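Local coordinates for protein purine nucleoside phosphorylase (Grouper iridovirus, PDB 3KHS) that probably catalyses the phosphorolysis of purine nucleosides to free base and ribose 1-phosphate in purine salvage, at residues 190-195 / 212-217; 132-137 / 217-222. All coordinates share one frame; numbering follows the deposited sequence.

Interaction 1: 190-195 / 212-217; sequences CCVNGP and DAVGMS. With PO4 (phosphate ion), chain G.
Met216 reaches across to Val192, Gly194 and Pro195 with its whole side chain. CG stands anti to the carbonyl carbon (chi1 -53°) and the chain runs extended beyond it, so its atoms run along the other segment from Val192 to Pro195: CG lies 3.9 Å from Val192 CG2, SD is 3.5 Å from Gly194 CA, and CE ends near the carbonyl of Pro195. Gly194 suits this place on two counts, since its backbone angles would jam a CB against the preceding carbonyl oxygen and a CB would also collide with the sulfur. A cis peptide bond follows it. The CB of Asn193 points away from 212-217; its ND2 bonds Gly194 O at 2.9 Å, in its own amide plane but 43° above that of the carbonyl.

The two backbones pair in parallel, strand 184-191 with strand 213-215, as the two strands of a beta-alpha-beta unit whose helix is 200-208, within the phosphorylase fold. Cys190 N bonds Ala213 O at 2.8 Å, Gly215 N bonds Cys190 O at 3.0 Å and Val192 N bonds Gly215 O at 3.1 Å. Beyond the last rung, a water donates to both Asn193 O and Met216 O. Val214 places CG2 anti to its backbone N, 4.0 Å from Val192 CG2. Cys191 faces away from Cys190 and Val214, toward helix 219-227. Past the strand end, Ser217 OG donates to phosphate O3 at 2.7 Å; Ser30, Arg81, His83 and Ala113 also bind this ion, consistent with the phosphate site of the family. Phe156 of a second subunit packs on Met216.

Interaction 2: 132-137 / 217-222; sequences HINLPG and STAPET. With PO4 (phosphate ion), chain G.
The imidazole of His132 carries the methyl of Ala219 over one face and Thr222 OG1 at its edge, in the ring plane. Ala219 CB lies 3.7 Å from the ring centroid and 20° off its normal, a CH-pi contact; its displacement favours the ND1 side, with ND1 to Ala219 CB at 3.5 Å. A chi1 of 75° sets CG of His132 between its backbone N and carbonyl carbon, from where the ring projects to the helix. The edge approach is a contact without a direct hydrogen bond, Thr222 OG1 standing 3.5 Å from His132 ND1; each of the two atoms is instead hydrogen-bonded to the hydroxyl of Tyr163.

Here the end of strand 131-134 packs against the first turn of helix 219-227, with Thr218 at the N-cap position. Two residues along the strand, Asn134 points the same way as His132, its CG anti to the backbone N (chi1 -171°), and OD1 comes 3.6 Å from Ala219 CB and 3.9 Å from Pro220 CD. The alanine methyl thus touches both ring and amide, from directions about at right angles. Thr222 N bonds Thr218 O at 2.9 Å, closing the turn that presents these groups. Thr218 OG1 donates to Ser217 OG at 3.3 Å, a second-shell link to the phosphate ligand, and Glu221 forms a salt bridge with Arg81, another phosphate ligand. From a third subunit, Thr199 and Glu202 bond the backbone of His132 and Asn134.

In the fold
From the N terminus, the chain first reaches 132-137, the end of strand 131-134 and the short helix 135-138 after it, then 190-195 at the end of strand 184-191. After helix 200-208 it returns through 212-217, closing the short loop of interaction 1, and continues directly into 217-222, which closes the longer loop of interaction 2. The shorter loop therefore lies wholly within the longer one, and the two meet at Ser217. Strand 184-191 neighbours both strands 131-134 and 213-215 in the mixed sheet: probable hydrogen bonds join Cys191 N to Ile133 O (2.7 Å) and Cys191 O to Leu135 N. Together the contacts tie three strand ends to the start of helix 219-227, with Ser217 reaching the bound phosphate.

Interaction 1: 190-195 / 212-217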
ATOM      1  N   CYS B 190     -14.960  -0.149   3.742  1.00 29.27           N
ATOM      2  CA  CYS B 190     -13.603   0.151   3.279  1.00 35.52           C
ATOM      3  C   CYS B 190     -12.605  -0.301   4.335  1.00 33.10           C
ATOM      4  O   CYS B 190     -12.666   0.135   5.488  1.00 31.71           O
ATOM      5  CB  CYS B 190     -13.400   1.653   2.998  1.00 38.13           C
ATOM      6  SG  CYS B 190     -11.675   2.130   2.560  1.00 33.21           S
ATOM      7  N   CYS B 191     -11.695  -1.176   3.926  1.00 28.78           N
ATOM      8  CA  CYS B 191     -10.687  -1.697   4.829  1.00 32.14           C
ATOM      9  C   CYS B 191      -9.344  -0.984   4.675  1.00 30.65           C
ATOM     10  O   CYS B 191      -8.812  -0.877   3.563  1.00 29.47           O
ATOM     11  CB  CYS B 191     -10.486  -3.202   4.573  1.00 29.08           C
ATOM     12  SG  CYS B 191      -9.270  -3.938   5.701  1.00 29.35           S
ATOM     13  N   VAL B 192      -8.797  -0.512   5.786  1.00 25.86           N
ATOM     14  CA  VAL B 192      -7.484   0.160   5.782  1.00 26.27           C
ATOM     15  C   VAL B 192      -6.579  -0.565   6.761  1.00 29.12           C
ATOM     16  O   VAL B 192      -7.055  -1.335   7.609  1.00 24.88           O
ATOM     17  CB  VAL B 192      -7.574   1.631   6.234  1.00 28.97           C
ATOM     18  CG1 VAL B 192      -8.369   2.420   5.207  1.00 26.13           C
ATOM     19  CG2 VAL B 192      -8.213   1.714   7.639  1.00 20.00           C
ATOM     20  N   ASN B 193      -5.281  -0.302   6.669  1.00 30.03           N
ATOM     21  CA  ASN B 193      -4.341  -0.964   7.545  1.00 26.94           C
ATOM     22  C   ASN B 193      -4.484  -0.668   9.031  1.00 24.61           C
ATOM     23  O   ASN B 193      -4.479  -1.578   9.860  1.00 26.16           O
ATOM     24  CB  ASN B 193      -2.907  -0.648   7.136  1.00 35.80           C
ATOM     25  CG  ASN B 193      -1.930  -1.672   7.676  1.00 42.14           C
ATOM     26  OD1 ASN B 193      -1.628  -2.659   7.008  1.00 47.39           O
ATOM     27  ND2 ASN B 193      -1.469  -1.473   8.913  1.00 38.08           N
ATOM     28  N   GLY B 194      -4.632   0.607   9.373  1.00 23.36           N
ATOM     29  CA  GLY B 194      -4.689   0.975  10.777  1.00 24.12           C
ATOM     30  C   GLY B 194      -3.226   0.994  11.289  1.00 23.86           C
ATOM     31  O   GLY B 194      -2.277   0.820  10.496  1.00 19.77           O
ATOM     32  N   PRO B 195      -3.007   1.140  12.596  1.00 16.66           N
ATOM     33  CA  PRO B 195      -4.024   1.290  13.637  1.00 25.14           C
ATOM     34  C   PRO B 195      -4.431   2.746  13.858  1.00 27.80           C
ATOM     35  O   PRO B 195      -5.345   3.023  14.611  1.00 29.94           O
ATOM     36  CB  PRO B 195      -3.348   0.681  14.874  1.00 21.59           C
ATOM     37  CG  PRO B 195      -1.926   1.025  14.687  1.00 20.43           C
ATOM     38  CD  PRO B 195      -1.700   0.778  13.186  1.00 25.50           C
ATOM     39  N   ASP B 212     -18.961   3.573   2.814  1.00 31.98           N
ATOM     40  CA  ASP B 212     -20.049   3.869   3.718  1.00 30.90           C
ATOM     41  C   ASP B 212     -19.569   3.750   5.153  1.00 35.35           C
ATOM     42  O   ASP B 212     -20.133   4.359   6.066  1.00 38.00           O
ATOM     43  CB  ASP B 212     -21.215   2.900   3.505  1.00 35.92           C
ATOM     44  CG  ASP B 212     -21.938   3.138   2.199  1.00 32.64           C
ATOM     45  OD1 ASP B 212     -22.576   4.215   2.040  1.00 33.64           O
ATOM     46  OD2 ASP B 212     -21.850   2.244   1.340  1.00 32.22           O
ATOM     47  N   ALA B 213     -18.545   2.935   5.355  1.00 34.63           N
ATOM     48  CA  ALA B 213     -17.976   2.728   6.682  1.00 35.62           C
ATOM     49  C   ALA B 213     -16.521   2.296   6.502  1.00 33.22           C
ATOM     50  O   ALA B 213     -16.154   1.772   5.445  1.00 37.24           O
ATOM     51  CB  ALA B 213     -18.777   1.658   7.450  1.00 33.65           C
ATOM     52  N   VAL B 214     -15.695   2.541   7.517  1.00 31.60           N
ATOM     53  CA  VAL B 214     -14.272   2.188   7.454  1.00 27.08           C
ATOM     54  C   VAL B 214     -13.828   1.442   8.699  1.00 28.97           C
ATOM     55  O   VAL B 214     -14.182   1.804   9.822  1.00 23.60           O
ATOM     56  CB  VAL B 214     -13.391   3.448   7.278  1.00 30.17           C
ATOM     57  CG1 VAL B 214     -13.612   4.416   8.425  1.00 19.07           C
ATOM     58  CG2 VAL B 214     -11.930   3.064   7.194  1.00 29.24           C
ATOM     59  N   GLY B 215     -13.072   0.371   8.483  1.00 30.04           N
ATOM     60  CA  GLY B 215     -12.567  -0.420   9.589  1.00 30.62           C
ATOM     61  C   GLY B 215     -11.214  -1.044   9.237  1.00 29.17           C
ATOM     62  O   GLY B 215     -10.723  -0.879   8.130  1.00 30.05           O
ATOM     63  N   MET B 216     -10.614  -1.795  10.147  1.00 28.62           N
ATOM     64  CA  MET B 216      -9.306  -2.350   9.853  1.00 33.35           C
ATOM     65  C   MET B 216      -9.256  -3.878   9.767  1.00 32.32           C
ATOM     66  O   MET B 216      -8.221  -4.492  10.092  1.00 25.56           O
ATOM     67  CB  MET B 216      -8.303  -1.829  10.887  1.00 35.40           C
ATOM     68  CG  MET B 216      -8.284  -0.284  11.020  1.00 32.02           C
ATOM     69  SD  MET B 216      -7.615   0.247  12.613  1.00 30.87           S
ATOM     70  CE  MET B 216      -7.838   2.026  12.539  1.00 32.53           C
ATOM     71  N   SER B 217     -10.349  -4.483   9.292  1.00 30.62           N
ATOM     72  CA  SER B 217     -10.412  -5.943   9.186  1.00 35.73           C
ATOM     73  C   SER B 217     -11.417  -6.430   8.175  1.00 36.16           C
ATOM     74  O   SER B 217     -11.748  -5.739   7.218  1.00 42.70           O
ATOM     75  CB  SER B 217     -10.803  -6.557  10.524  1.00 34.01           C
ATOM     76  OG  SER B 217     -12.156  -6.272  10.816  1.00 35.55           O
TER
HETATM   77  P   PO4 G 291     -12.778  -5.192  14.397  1.00 37.50           P
HETATM   78  O1  PO4 G 291     -14.175  -5.391  14.869  1.00 37.10           O
HETATM   79  O2  PO4 G 291     -12.029  -6.486  14.480  1.00 35.50           O
HETATM   80  O3  PO4 G 291     -12.780  -4.732  12.977  1.00 36.46           O
HETATM   81  O4  PO4 G 291     -12.116  -4.170  15.251  1.00 39.15           O
HETATM   82  O   HOH W   1      -5.435  -4.082  10.245  1.00 29.06           O

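Interaction 2: 132-137 / 217-222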
ATOM      1  N   HIS B 132     -16.795  -4.477  -0.597  1.00 34.57           N
ATOM      2  CA  HIS B 132     -15.709  -3.834   0.153  1.00 32.18           C
ATOM      3  C   HIS B 132     -14.667  -3.204  -0.746  1.00 32.40           C
ATOM      4  O   HIS B 132     -14.661  -3.403  -1.961  1.00 33.79           O
ATOM      5  CB  HIS B 132     -15.015  -4.807   1.152  1.00 25.94           C
ATOM      6  CG  HIS B 132     -14.097  -5.817   0.514  1.00 27.52           C
ATOM      7  ND1 HIS B 132     -14.049  -7.139   0.924  1.00 22.46           N
ATOM      8  CD2 HIS B 132     -13.225  -5.715  -0.522  1.00 22.51           C
ATOM      9  CE1 HIS B 132     -13.202  -7.806   0.159  1.00 17.76           C
ATOM     10  NE2 HIS B 132     -12.687  -6.965  -0.725  1.00 28.47           N
ATOM     11  N   ILE B 133     -13.812  -2.407  -0.119  1.00 31.37           N
ATOM     12  CA  ILE B 133     -12.695  -1.741  -0.775  1.00 28.55           C
ATOM     13  C   ILE B 133     -11.524  -2.070   0.145  1.00 29.72           C
ATOM     14  O   ILE B 133     -11.433  -1.542   1.263  1.00 29.25           O
ATOM     15  CB  ILE B 133     -12.849  -0.218  -0.817  1.00 27.57           C
ATOM     16  CG1 ILE B 133     -14.041   0.175  -1.677  1.00 28.27           C
ATOM     17  CG2 ILE B 133     -11.595   0.402  -1.403  1.00 30.82           C
ATOM     18  CD1 ILE B 133     -14.428   1.638  -1.499  1.00 36.63           C
ATOM     19  N   ASN B 134     -10.659  -2.976  -0.308  1.00 32.56           N
ATOM     20  CA  ASN B 134      -9.509  -3.405   0.480  1.00 33.10           C
ATOM     21  C   ASN B 134      -8.211  -2.752   0.032  1.00 29.54           C
ATOM     22  O   ASN B 134      -7.462  -3.292  -0.785  1.00 32.12           O
ATOM     23  CB  ASN B 134      -9.390  -4.929   0.424  1.00 31.71           C
ATOM     24  CG  ASN B 134      -8.363  -5.458   1.394  1.00 30.33           C
ATOM     25  OD1 ASN B 134      -8.317  -5.013   2.519  1.00 35.24           O
ATOM     26  ND2 ASN B 134      -7.541  -6.423   0.963  1.00 26.05           N
ATOM     27  N   LEU B 135      -7.942  -1.574   0.568  1.00 32.69           N
ATOM     28  CA  LEU B 135      -6.728  -0.847   0.180  1.00 31.16           C
ATOM     29  C   LEU B 135      -5.415  -1.616   0.364  1.00 23.09           C
ATOM     30  O   LEU B 135      -4.617  -1.679  -0.545  1.00 28.38           O
ATOM     31  CB  LEU B 135      -6.674   0.493   0.913  1.00 27.14           C
ATOM     32  CG  LEU B 135      -7.899   1.394   0.622  1.00 31.23           C
ATOM     33  CD1 LEU B 135      -7.866   2.577   1.572  1.00 30.17           C
ATOM     34  CD2 LEU B 135      -7.917   1.876  -0.856  1.00 24.94           C
ATOM     35  N   PRO B 136      -5.197  -2.248   1.522  1.00 24.55           N
ATOM     36  CA  PRO B 136      -3.928  -2.973   1.670  1.00 21.93           C
ATOM     37  C   PRO B 136      -3.758  -4.075   0.625  1.00 30.42           C
ATOM     38  O   PRO B 136      -2.645  -4.354   0.174  1.00 24.03           O
ATOM     39  CB  PRO B 136      -4.017  -3.558   3.067  1.00 23.11           C
ATOM     40  CG  PRO B 136      -4.923  -2.625   3.792  1.00 22.99           C
ATOM     41  CD  PRO B 136      -5.985  -2.282   2.764  1.00 20.20           C
ATOM     42  N   GLY B 137      -4.875  -4.702   0.247  1.00 30.78           N
ATOM     43  CA  GLY B 137      -4.818  -5.790  -0.715  1.00 29.52           C
ATOM     44  C   GLY B 137      -4.567  -5.349  -2.151  1.00 29.64           C
ATOM     45  O   GLY B 137      -4.233  -6.162  -3.022  1.00 24.29           O
ATOM     46  N   SER B 217     -10.349  -4.483   9.292  1.00 30.62           N
ATOM     47  CA  SER B 217     -10.412  -5.943   9.186  1.00 35.73           C
ATOM     48  C   SER B 217     -11.417  -6.430   8.175  1.00 36.16           C
ATOM     49  O   SER B 217     -11.748  -5.739   7.218  1.00 42.70           O
ATOM     50  CB  SER B 217     -10.803  -6.557  10.524  1.00 34.01           C
ATOM     51  OG  SER B 217     -12.156  -6.272  10.816  1.00 35.55           O
ATOM     52  N   THR B 218     -11.875  -7.662   8.392  1.00 36.63           N
ATOM     53  CA  THR B 218     -12.910  -8.289   7.561  1.00 26.78           C
ATOM     54  C   THR B 218     -12.658  -8.542   6.085  1.00 30.30           C
ATOM     55  O   THR B 218     -12.840  -9.652   5.618  1.00 35.40           O
ATOM     56  CB  THR B 218     -14.206  -7.470   7.686  1.00 32.34           C
ATOM     57  OG1 THR B 218     -14.615  -7.475   9.060  1.00 26.08           O
ATOM     58  CG2 THR B 218     -15.334  -8.040   6.800  1.00 27.24           C
ATOM     59  N   ALA B 219     -12.257  -7.514   5.341  1.00 32.06           N
ATOM     60  CA  ALA B 219     -12.041  -7.662   3.904  1.00 28.42           C
ATOM     61  C   ALA B 219     -11.041  -8.742   3.521  1.00 33.05           C
ATOM     62  O   ALA B 219     -11.322  -9.545   2.633  1.00 36.30           O
ATOM     63  CB  ALA B 219     -11.609  -6.312   3.281  1.00 26.70           C
ATOM     64  N   PRO B 220      -9.835  -8.752   4.144  1.00 27.48           N
ATOM     65  CA  PRO B 220      -8.900  -9.797   3.759  1.00 25.90           C
ATOM     66  C   PRO B 220      -9.433 -11.171   4.148  1.00 30.21           C
ATOM     67  O   PRO B 220      -9.136 -12.144   3.478  1.00 35.16           O
ATOM     68  CB  PRO B 220      -7.597  -9.420   4.500  1.00 21.34           C
ATOM     69  CG  PRO B 220      -8.093  -8.722   5.678  1.00 22.18           C
ATOM     70  CD  PRO B 220      -9.192  -7.838   5.097  1.00 25.12           C
ATOM     71  N   GLU B 221     -10.214 -11.250   5.217  1.00 26.31           N
ATOM     72  CA  GLU B 221     -10.767 -12.524   5.635  1.00 33.63           C
ATOM     73  C   GLU B 221     -11.812 -13.050   4.642  1.00 37.87           C
ATOM     74  O   GLU B 221     -11.857 -14.255   4.367  1.00 41.06           O
ATOM     75  CB  GLU B 221     -11.378 -12.410   7.020  1.00 32.29           C
ATOM     76  CG  GLU B 221     -10.356 -12.225   8.131  1.00 24.73           C
ATOM     77  CD  GLU B 221     -10.896 -11.320   9.220  1.00 35.24           C
ATOM     78  OE1 GLU B 221     -10.695 -10.085   9.132  1.00 33.17           O
ATOM     79  OE2 GLU B 221     -11.550 -11.839  10.148  1.00 39.29           O
ATOM     80  N   THR B 222     -12.646 -12.168   4.100  1.00 32.61           N
ATOM     81  CA  THR B 222     -13.655 -12.614   3.137  1.00 33.42           C
ATOM     82  C   THR B 222     -13.018 -12.916   1.787  1.00 32.01           C
ATOM     83  O   THR B 222     -13.545 -13.705   1.008  1.00 34.31           O
ATOM     84  CB  THR B 222     -14.792 -11.572   2.942  1.00 29.46           C
ATOM     85  OG1 THR B 222     -14.249 -10.355   2.387  1.00 34.36           O
ATOM     86  CG2 THR B 222     -15.449 -11.272   4.280  1.00 22.22           C
TER
HETATM   87  P   PO4 G 291     -12.778  -5.192  14.397  1.00 37.50           P
HETATM   88  O1  PO4 G 291     -14.175  -5.391  14.869  1.00 37.10           O
HETATM   89  O2  PO4 G 291     -12.029  -6.486  14.480  1.00 35.50           O
HETATM   90  O3  PO4 G 291     -12.780  -4.732  12.977  1.00 36.46           O
HETATM   91  O4  PO4 G 291     -12.116  -4.170  15.251  1.00 39.15           O